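Local structure of haloacid dehalogenase (3UMC) at residues L138-N143 against D161-A166; D167-Y172 against A182-D187; A24-V29 against Q191-C196. The protein probably hydrolyses the carbon-halogen bond of L-2-haloacids, as a member of the haloacid dehalogenase-like hydrolase superfamily. All coordinates share one frame; numbering follows the deposited sequence.

Interaction 1. Residues L138-N143 against D161-A166; sequences LAALSN and DMLLCA
L138 and D161 open a parallel strand pairing that belongs to the beta-alpha-beta unit of strand 137-140, helix 146-156 and strand 162-163, at one margin of the Rossmann-like sheet of the HAD fold. D161 grips both polar atoms of the L138 backbone. Its chi1 of -73° folds the carboxylate back beside its own nitrogen, where OD2 takes the L138 N-H at 2.8 Å on the anti side, while D161 N donates to L138 O, also at 2.8 Å; a weaker bond comes to the same oxygen from M162 N. The other carboxylate oxygen, OD1, forms a salt bridge with R154 of the second subunit.

A140 takes over further along. Its N-H goes to M162 O and its carbonyl receives L164 N at 2.8 Å, while its methyl meets L163 CD2 at 3.7 Å on the face turned to helix 146-156.

L164 leans the other way. Its CD1 rests against A139 CB at 3.8 Å, and L141 brings CD1 to the L164 carbonyl oxygen at 3.7 Å. The side chains of L141 and L164 pack against L26 and A182, between strand 24-27 and helix 176-186. The two segments keep step beyond the strands: A166 N donates to S142 O at 3.0 Å and lies nearly on the line of the S142 carbonyl, the C=O...N angle being 170°, although the N-H...O angle is bent to 137°.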
loop_
_atom_site.group_PDB
_atom_site.type_symbol
_atom_site.label_atom_id
_atom_site.label_comp_id
_atom_site.label_asym_id
_atom_site.label_seq_id
_atom_site.Cartn_x
_atom_site.Cartn_y
_atom_site.Cartn_z
ATOM N N LEU A 138 9.861 -0.233 1.576
ATOM C CA LEU A 138 9.755 -1.325 0.592
ATOM C C LEU A 138 8.407 -1.286 -0.053
ATOM O O LEU A 138 7.368 -1.294 0.634
ATOM C CB LEU A 138 9.951 -2.711 1.247
ATOM C CG LEU A 138 11.128 -2.921 2.197
ATOM C CD1 LEU A 138 11.224 -4.398 2.687
ATOM C CD2 LEU A 138 12.471 -2.408 1.573
ATOM N N ALA A 139 8.393 -1.286 -1.385
ATOM C CA ALA A 139 7.104 -1.322 -2.097
ATOM C C ALA A 139 7.129 -2.245 -3.297
ATOM O O ALA A 139 8.120 -2.355 -3.979
ATOM C CB ALA A 139 6.702 0.133 -2.497
ATOM N N ALA A 140 6.028 -2.963 -3.502
ATOM C CA ALA A 140 5.827 -3.802 -4.621
ATOM C C ALA A 140 5.578 -2.928 -5.826
ATOM O O ALA A 140 4.783 -1.997 -5.763
ATOM C CB ALA A 140 4.562 -4.776 -4.395
ATOM N N LEU A 141 6.189 -3.286 -6.945
ATOM C CA LEU A 141 5.885 -2.667 -8.239
ATOM C C LEU A 141 5.574 -3.745 -9.229
ATOM O O LEU A 141 6.435 -4.205 -9.917
ATOM C CB LEU A 141 7.061 -1.819 -8.723
ATOM C CG LEU A 141 6.784 -0.813 -9.847
ATOM C CD1 LEU A 141 6.155 0.509 -9.285
ATOM C CD2 LEU A 141 8.119 -0.550 -10.530
ATOM N N SER A 142 4.324 -4.143 -9.295
ATOM C CA SER A 142 3.930 -5.338 -9.996
ATOM C C SER A 142 2.861 -5.078 -11.053
ATOM O O SER A 142 1.991 -4.217 -10.911
ATOM C CB SER A 142 3.337 -6.314 -8.991
ATOM O OG SER A 142 3.080 -7.553 -9.600
ATOM N N ASN A 143 2.911 -5.904 -12.094
ATOM C CA ASN A 143 1.820 -6.011 -13.017
ATOM C C ASN A 143 0.604 -6.660 -12.396
ATOM O O ASN A 143 -0.501 -6.405 -12.807
ATOM C CB ASN A 143 2.292 -6.750 -14.274
ATOM C CG ASN A 143 3.209 -5.902 -15.085
ATOM O OD1 ASN A 143 3.048 -4.693 -15.109
ATOM N ND2 ASN A 143 4.148 -6.505 -15.756
ATOM N N ASP A 161 5.840 -1.943 2.948
ATOM C CA ASP A 161 5.288 -0.673 3.445
ATOM C C ASP A 161 4.106 -0.280 2.552
ATOM O O ASP A 161 3.133 0.252 3.032
ATOM C CB ASP A 161 6.307 0.406 3.344
ATOM C CG ASP A 161 7.393 0.264 4.366
ATOM O OD1 ASP A 161 7.114 0.661 5.506
ATOM O OD2 ASP A 161 8.518 -0.210 4.024
HETATM N N MSE A 162 4.189 -0.565 1.250
HETATM C CA MSE A 162 3.165 -0.125 0.296
HETATM C C MSE A 162 3.146 -1.053 -0.916
HETATM O O MSE A 162 4.166 -1.659 -1.271
HETATM C CB MSE A 162 3.544 1.288 -0.158
HETATM C CG MSE A 162 2.582 2.013 -1.116
HETATM SE SE MSE A 162 0.709 2.043 -0.574
HETATM C CE MSE A 162 -0.131 2.903 -2.203
ATOM N N LEU A 163 2.019 -1.115 -1.585
ATOM C CA LEU A 163 1.921 -1.855 -2.812
ATOM C C LEU A 163 1.569 -0.824 -3.919
ATOM O O LEU A 163 0.597 -0.027 -3.771
ATOM C CB LEU A 163 0.819 -2.911 -2.755
ATOM C CG LEU A 163 0.814 -4.084 -1.724
ATOM C CD1 LEU A 163 -0.645 -4.690 -1.736
ATOM C CD2 LEU A 163 1.683 -5.184 -2.134
ATOM N N LEU A 164 2.346 -0.853 -5.008
ATOM C CA LEU A 164 2.173 0.118 -6.107
ATOM C C LEU A 164 1.975 -0.588 -7.429
ATOM O O LEU A 164 2.878 -0.682 -8.203
ATOM C CB LEU A 164 3.398 1.043 -6.196
ATOM C CG LEU A 164 3.526 1.910 -4.964
ATOM C CD1 LEU A 164 4.901 2.509 -4.853
ATOM C CD2 LEU A 164 2.410 2.922 -4.826
ATOM N N CYS A 165 0.806 -1.147 -7.643
ATOM C CA CYS A 165 0.575 -2.064 -8.733
ATOM C C CYS A 165 -0.008 -1.333 -9.952
ATOM O O CYS A 165 -0.444 -0.220 -9.863
ATOM C CB CYS A 165 -0.424 -3.106 -8.285
ATOM S SG CYS A 165 0.202 -4.066 -6.839
ATOM N N ALA A 166 -0.038 -2.042 -11.051
ATOM C CA ALA A 166 -0.362 -1.549 -12.337
ATOM C C ALA A 166 -1.735 -0.942 -12.358
ATOM O O ALA A 166 -1.948 0.073 -13.043
ATOM C CB ALA A 166 -0.266 -2.680 -13.350
#

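Interaction 2. Residues D167-Y172 against A182-D187; sequences DLFGHY and ACRLLD
F169 and L168 present their side chains to one flank of helix 176-186, and most of what meets there is apolar. L185 CD1 is the shared point: it lies 3.7 Å from L168 CD1 and 3.8 Å from F169 CE1, so one methyl is held by both residues. L168 also places its CB over the centre of the F169 ring, 3.9 Å above the ring plane, and packs on L185 of the second subunit.

The ring also touches the helix backbone and the arginine. F169 CZ comes within 3.5 Å of A182 N. R184 approaches the ring edge near its plane, with NH2 4.0 Å from F169 CD1 and the guanidinium turned 83° to the ring; a bend at chi3 (63°) curls the arginine to that place.

Water supplies the hydrogen bonding. One molecule donates to L168 O at 2.8 Å and accepts from R184 NH2 at 3.2 Å, lying at the guanidinium edge and in its plane, on the outer side of the contact.

The short, weakly bonded helix 166-169, which follows strand 162-163, thus lies against helix 176-186, and A182 of that helix continues inward onto L26 of strand 24-27.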
loop_
_atom_site.group_PDB
_atom_site.type_symbol
_atom_site.label_atom_id
_atom_site.label_comp_id
_atom_site.label_asym_id
_atom_site.label_seq_id
_atom_site.Cartn_x
_atom_site.Cartn_y
_atom_site.Cartn_z
ATOM N N ASP A 167 -2.648 -1.573 -11.615
ATOM C CA ASP A 167 -4.001 -1.060 -11.544
ATOM C C ASP A 167 -4.142 0.235 -10.763
ATOM O O ASP A 167 -5.187 0.767 -10.797
ATOM C CB ASP A 167 -5.019 -2.115 -11.092
ATOM C CG ASP A 167 -4.880 -2.557 -9.622
ATOM O OD1 ASP A 167 -3.782 -2.492 -9.008
ATOM O OD2 ASP A 167 -5.928 -2.947 -9.061
ATOM N N LEU A 168 -3.122 0.755 -10.065
ATOM C CA LEU A 168 -3.222 2.088 -9.504
ATOM C C LEU A 168 -3.078 3.099 -10.654
ATOM O O LEU A 168 -3.550 4.210 -10.577
ATOM C CB LEU A 168 -2.117 2.411 -8.473
ATOM C CG LEU A 168 -1.923 1.634 -7.198
ATOM C CD1 LEU A 168 -0.957 2.386 -6.225
ATOM C CD2 LEU A 168 -3.254 1.315 -6.564
ATOM N N PHE A 169 -2.371 2.710 -11.701
ATOM C CA PHE A 169 -1.921 3.643 -12.721
ATOM C C PHE A 169 -2.605 3.403 -14.048
ATOM O O PHE A 169 -2.525 4.220 -14.927
ATOM C CB PHE A 169 -0.419 3.482 -12.905
ATOM C CG PHE A 169 0.356 3.525 -11.617
ATOM C CD1 PHE A 169 0.433 4.677 -10.876
ATOM C CD2 PHE A 169 1.012 2.405 -11.153
ATOM C CE1 PHE A 169 1.116 4.703 -9.696
ATOM C CE2 PHE A 169 1.789 2.461 -9.982
ATOM C CZ PHE A 169 1.807 3.591 -9.244
ATOM N N GLY A 170 -3.248 2.270 -14.226
ATOM C CA GLY A 170 -3.847 1.921 -15.510
ATOM C C GLY A 170 -2.842 1.647 -16.595
ATOM O O GLY A 170 -3.163 1.837 -17.785
ATOM N N HIS A 171 -1.620 1.206 -16.203
ATOM C CA HIS A 171 -0.562 0.855 -17.146
ATOM C C HIS A 171 0.186 -0.391 -16.653
ATOM O O HIS A 171 0.314 -0.600 -15.433
ATOM C CB HIS A 171 0.407 2.016 -17.266
ATOM C CG HIS A 171 -0.084 3.144 -18.123
ATOM N ND1 HIS A 171 0.142 3.197 -19.489
ATOM C CD2 HIS A 171 -0.740 4.289 -17.804
ATOM C CE1 HIS A 171 -0.362 4.322 -19.969
ATOM N NE2 HIS A 171 -0.883 5.008 -18.968
ATOM N N TYR A 172 0.671 -1.220 -17.582
ATOM C CA TYR A 172 1.569 -2.325 -17.271
ATOM C C TYR A 172 2.988 -1.889 -17.552
ATOM O O TYR A 172 3.239 -1.112 -18.487
ATOM C CB TYR A 172 1.263 -3.578 -18.101
ATOM C CG TYR A 172 -0.016 -4.236 -17.656
ATOM C CD1 TYR A 172 -0.064 -4.879 -16.430
ATOM C CD2 TYR A 172 -1.202 -4.143 -18.409
ATOM C CE1 TYR A 172 -1.181 -5.451 -15.994
ATOM C CE2 TYR A 172 -2.368 -4.731 -17.936
ATOM C CZ TYR A 172 -2.333 -5.381 -16.735
ATOM O OH TYR A 172 -3.405 -5.989 -16.177
ATOM N N ALA A 182 4.739 5.483 -9.136
ATOM C CA ALA A 182 5.270 4.951 -7.867
ATOM C C ALA A 182 6.000 6.054 -7.140
ATOM O O ALA A 182 5.751 6.259 -5.956
ATOM C CB ALA A 182 6.187 3.854 -8.102
ATOM N N CYS A 183 6.882 6.752 -7.854
ATOM C CA CYS A 183 7.669 7.815 -7.246
ATOM C C CYS A 183 6.819 8.968 -6.812
ATOM O O CYS A 183 7.068 9.563 -5.767
ATOM C CB CYS A 183 8.760 8.339 -8.167
ATOM S SG CYS A 183 10.034 7.033 -8.687
ATOM N N ARG A 184 5.773 9.241 -7.580
ATOM C CA ARG A 184 4.821 10.311 -7.237
ATOM C C ARG A 184 4.127 9.914 -5.932
ATOM O O ARG A 184 4.044 10.693 -5.010
ATOM C CB ARG A 184 3.801 10.517 -8.403
ATOM C CG ARG A 184 2.487 11.167 -7.958
ATOM C CD ARG A 184 1.623 11.629 -9.126
ATOM N NE ARG A 184 1.219 10.503 -9.924
ATOM C CZ ARG A 184 0.236 9.676 -9.601
ATOM N NH1 ARG A 184 -0.405 9.857 -8.473
ATOM N NH2 ARG A 184 -0.082 8.651 -10.397
ATOM N N LEU A 185 3.625 8.686 -5.831
ATOM C CA LEU A 185 2.934 8.311 -4.572
ATOM C C LEU A 185 3.861 8.261 -3.333
ATOM O O LEU A 185 3.427 8.536 -2.182
ATOM C CB LEU A 185 2.096 7.063 -4.787
ATOM C CG LEU A 185 0.934 7.238 -5.782
ATOM C CD1 LEU A 185 0.322 5.896 -6.182
ATOM C CD2 LEU A 185 -0.140 8.167 -5.091
ATOM N N LEU A 186 5.133 7.935 -3.540
ATOM C CA LEU A 186 6.100 7.920 -2.449
ATOM C C LEU A 186 6.622 9.328 -2.140
ATOM O O LEU A 186 7.362 9.518 -1.188
ATOM C CB LEU A 186 7.299 7.035 -2.798
ATOM C CG LEU A 186 6.978 5.516 -2.910
ATOM C CD1 LEU A 186 8.211 4.687 -3.387
ATOM C CD2 LEU A 186 6.350 4.937 -1.641
ATOM N N ASP A 187 6.278 10.279 -3.010
ATOM C CA ASP A 187 6.683 11.664 -2.898
ATOM C C ASP A 187 8.201 11.753 -2.911
ATOM O O ASP A 187 8.795 12.418 -2.073
ATOM C CB ASP A 187 6.108 12.305 -1.643
ATOM C CG ASP A 187 6.035 13.925 -1.745
ATOM O OD1 ASP A 187 5.890 14.463 -2.874
ATOM O OD2 ASP A 187 6.120 14.614 -0.693
HETATM O O HOH W 1 -2.665 6.826 -10.481
#

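Interaction 3. Residues A24-V29 against Q191-C196; sequences AILFDV and QEVMLC
L26 and V193 mark the tight part of this contact, where strands 24-27 and 193-196 run side by side, parallel, in the middle of the Rossmann-like HAD sheet. V193, with CG1 anti to the backbone N (chi1 -178°), sets that methyl 3.5 Å from L26 CG, on the face where L26 and V193 meet helix 176-186. The opposite face, under helix 243-251, carries I25 and M194 lying alongside each other, with I25 CD1 3.8 Å from the M194 CE methyl. There too C196 SG stands 4.8 Å from the F27 ring centroid in an oblique sulfur-aromatic contact, while I25 CG2 lies over one face of the ring, offset toward its rim. Between the two faces the backbone bonds follow in regular order, C196 N reaching L26 O at 2.8 Å.

Toward E192 the contact slackens and is partly open to solvent. The E192 carboxylate turns away to a salt bridge with R23.

At the other end D28 opens the loop where HAD enzymes usually place their active site; its carboxylate forms a salt bridge with K173 and a hydrogen bond with T32, and D28 N donates to C196 O at 3.2 Å.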
loop_
_atom_site.group_PDB
_atom_site.type_symbol
_atom_site.label_atom_id
_atom_site.label_comp_id
_atom_site.label_asym_id
_atom_site.label_seq_id
_atom_site.Cartn_x
_atom_site.Cartn_y
_atom_site.Cartn_z
ATOM N N ALA A 24 13.744 4.545 -0.800
ATOM C CA ALA A 24 12.743 3.537 -1.061
ATOM C C ALA A 24 13.270 2.545 -2.087
ATOM O O ALA A 24 13.990 2.907 -3.005
ATOM C CB ALA A 24 11.459 4.192 -1.571
ATOM N N ILE A 25 12.890 1.288 -1.938
ATOM C CA ILE A 25 13.209 0.278 -2.887
ATOM C C ILE A 25 11.894 -0.262 -3.347
ATOM O O ILE A 25 11.060 -0.778 -2.560
ATOM C CB ILE A 25 14.039 -0.885 -2.288
ATOM C CG1 ILE A 25 15.290 -0.387 -1.622
ATOM C CG2 ILE A 25 14.485 -1.831 -3.360
ATOM C CD1 ILE A 25 16.075 -1.459 -0.922
ATOM N N LEU A 26 11.716 -0.187 -4.650
ATOM C CA LEU A 26 10.599 -0.816 -5.312
ATOM C C LEU A 26 11.084 -2.189 -5.779
ATOM O O LEU A 26 12.189 -2.353 -6.262
ATOM C CB LEU A 26 10.237 0.001 -6.558
ATOM C CG LEU A 26 9.820 1.466 -6.427
ATOM C CD1 LEU A 26 9.702 2.128 -7.864
ATOM C CD2 LEU A 26 8.539 1.536 -5.725
ATOM N N PHE A 27 10.208 -3.148 -5.714
ATOM C CA PHE A 27 10.518 -4.455 -6.152
ATOM C C PHE A 27 9.523 -4.971 -7.161
ATOM O O PHE A 27 8.363 -4.978 -6.917
ATOM C CB PHE A 27 10.398 -5.435 -4.958
ATOM C CG PHE A 27 11.432 -5.281 -3.939
ATOM C CD1 PHE A 27 12.556 -6.068 -3.965
ATOM C CD2 PHE A 27 11.268 -4.380 -2.913
ATOM C CE1 PHE A 27 13.475 -5.979 -3.023
ATOM C CE2 PHE A 27 12.241 -4.276 -1.928
ATOM C CZ PHE A 27 13.310 -5.064 -1.977
ATOM N N ASP A 28 10.032 -5.547 -8.228
ATOM C CA ASP A 28 9.292 -6.518 -9.017
ATOM C C ASP A 28 8.989 -7.765 -8.163
ATOM O O ASP A 28 9.749 -8.050 -7.260
ATOM C CB ASP A 28 10.138 -6.873 -10.259
ATOM C CG ASP A 28 9.479 -7.937 -11.113
ATOM O OD1 ASP A 28 8.387 -7.676 -11.614
ATOM O OD2 ASP A 28 10.038 -9.062 -11.216
ATOM N N VAL A 29 7.892 -8.513 -8.402
ATOM C CA VAL A 29 7.525 -9.552 -7.427
ATOM C C VAL A 29 7.563 -10.945 -8.029
ATOM O O VAL A 29 8.255 -11.828 -7.485
ATOM C CB VAL A 29 6.172 -9.337 -6.764
ATOM C CG1 VAL A 29 5.969 -10.300 -5.671
ATOM C CG2 VAL A 29 6.056 -7.916 -6.167
ATOM N N GLN A 191 15.636 9.698 -8.533
ATOM C CA GLN A 191 16.985 9.419 -8.130
ATOM C C GLN A 191 17.045 8.971 -6.671
ATOM O O GLN A 191 18.096 8.529 -6.212
ATOM C CB GLN A 191 17.884 10.665 -8.344
ATOM C CG GLN A 191 17.984 11.124 -9.814
ATOM C CD GLN A 191 16.767 11.929 -10.287
ATOM O OE1 GLN A 191 15.927 12.424 -9.461
ATOM N NE2 GLN A 191 16.659 12.085 -11.627
ATOM N N GLU A 192 15.970 9.154 -5.910
ATOM C CA GLU A 192 15.958 8.665 -4.530
ATOM C C GLU A 192 15.253 7.284 -4.412
ATOM O O GLU A 192 15.078 6.757 -3.318
ATOM C CB GLU A 192 15.346 9.707 -3.572
ATOM C CG GLU A 192 16.387 10.863 -3.277
ATOM C CD GLU A 192 15.833 11.994 -2.401
ATOM O OE1 GLU A 192 15.028 11.699 -1.509
ATOM O OE2 GLU A 192 16.220 13.187 -2.602
ATOM N N VAL A 193 14.934 6.691 -5.538
ATOM C CA VAL A 193 14.207 5.419 -5.555
ATOM C C VAL A 193 14.975 4.391 -6.362
ATOM O O VAL A 193 15.479 4.708 -7.438
ATOM C CB VAL A 193 12.817 5.586 -6.166
ATOM C CG1 VAL A 193 12.009 4.232 -6.128
ATOM C CG2 VAL A 193 12.098 6.696 -5.391
HETATM N N MSE A 194 15.137 3.191 -5.786
HETATM C CA MSE A 194 15.790 2.103 -6.490
HETATM C C MSE A 194 14.774 1.030 -6.881
HETATM O O MSE A 194 13.935 0.661 -6.107
HETATM C CB MSE A 194 16.934 1.538 -5.638
HETATM C CG MSE A 194 17.607 0.327 -6.275
HETATM SE SE MSE A 194 19.288 -0.132 -5.276
HETATM C CE MSE A 194 18.441 -0.913 -3.871
ATOM N N LEU A 195 14.842 0.537 -8.102
ATOM C CA LEU A 195 14.120 -0.641 -8.477
ATOM C C LEU A 195 15.030 -1.833 -8.363
ATOM O O LEU A 195 16.106 -1.873 -8.983
ATOM C CB LEU A 195 13.617 -0.583 -9.901
ATOM C CG LEU A 195 12.910 -1.871 -10.432
ATOM C CD1 LEU A 195 11.661 -2.291 -9.610
ATOM C CD2 LEU A 195 12.595 -1.791 -11.947
ATOM N N CYS A 196 14.531 -2.860 -7.681
ATOM C CA CYS A 196 15.187 -4.175 -7.637
ATOM C C CYS A 196 14.385 -5.169 -8.437
ATOM O O CYS A 196 13.200 -5.362 -8.184
ATOM C CB CYS A 196 15.317 -4.600 -6.179
ATOM S SG CYS A 196 15.977 -6.269 -5.931
#

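In the fold
Interactions 1 and 3 are buried strand pairings in one parallel sheet, joined because strands 137-140 and 24-27 are neighbours: A139 O and L141 N both bond to F27. Interaction 3 occupies the middle of the sheet, where backbone bonds and apolar side chains do nearly everything. Interaction 1 sits at the margin and adds a carboxylate to its ladder. Interaction 2 is partly buried and links two helices through side chains and a bridging water instead of a ladder. Interactions 1 and 2 both reach the second subunit. Interaction 2 still rests on the others, since A182 touches L141, L164 and L26, while L186 packs on A24. Helix 176-186 is therefore an element lying against both pairings.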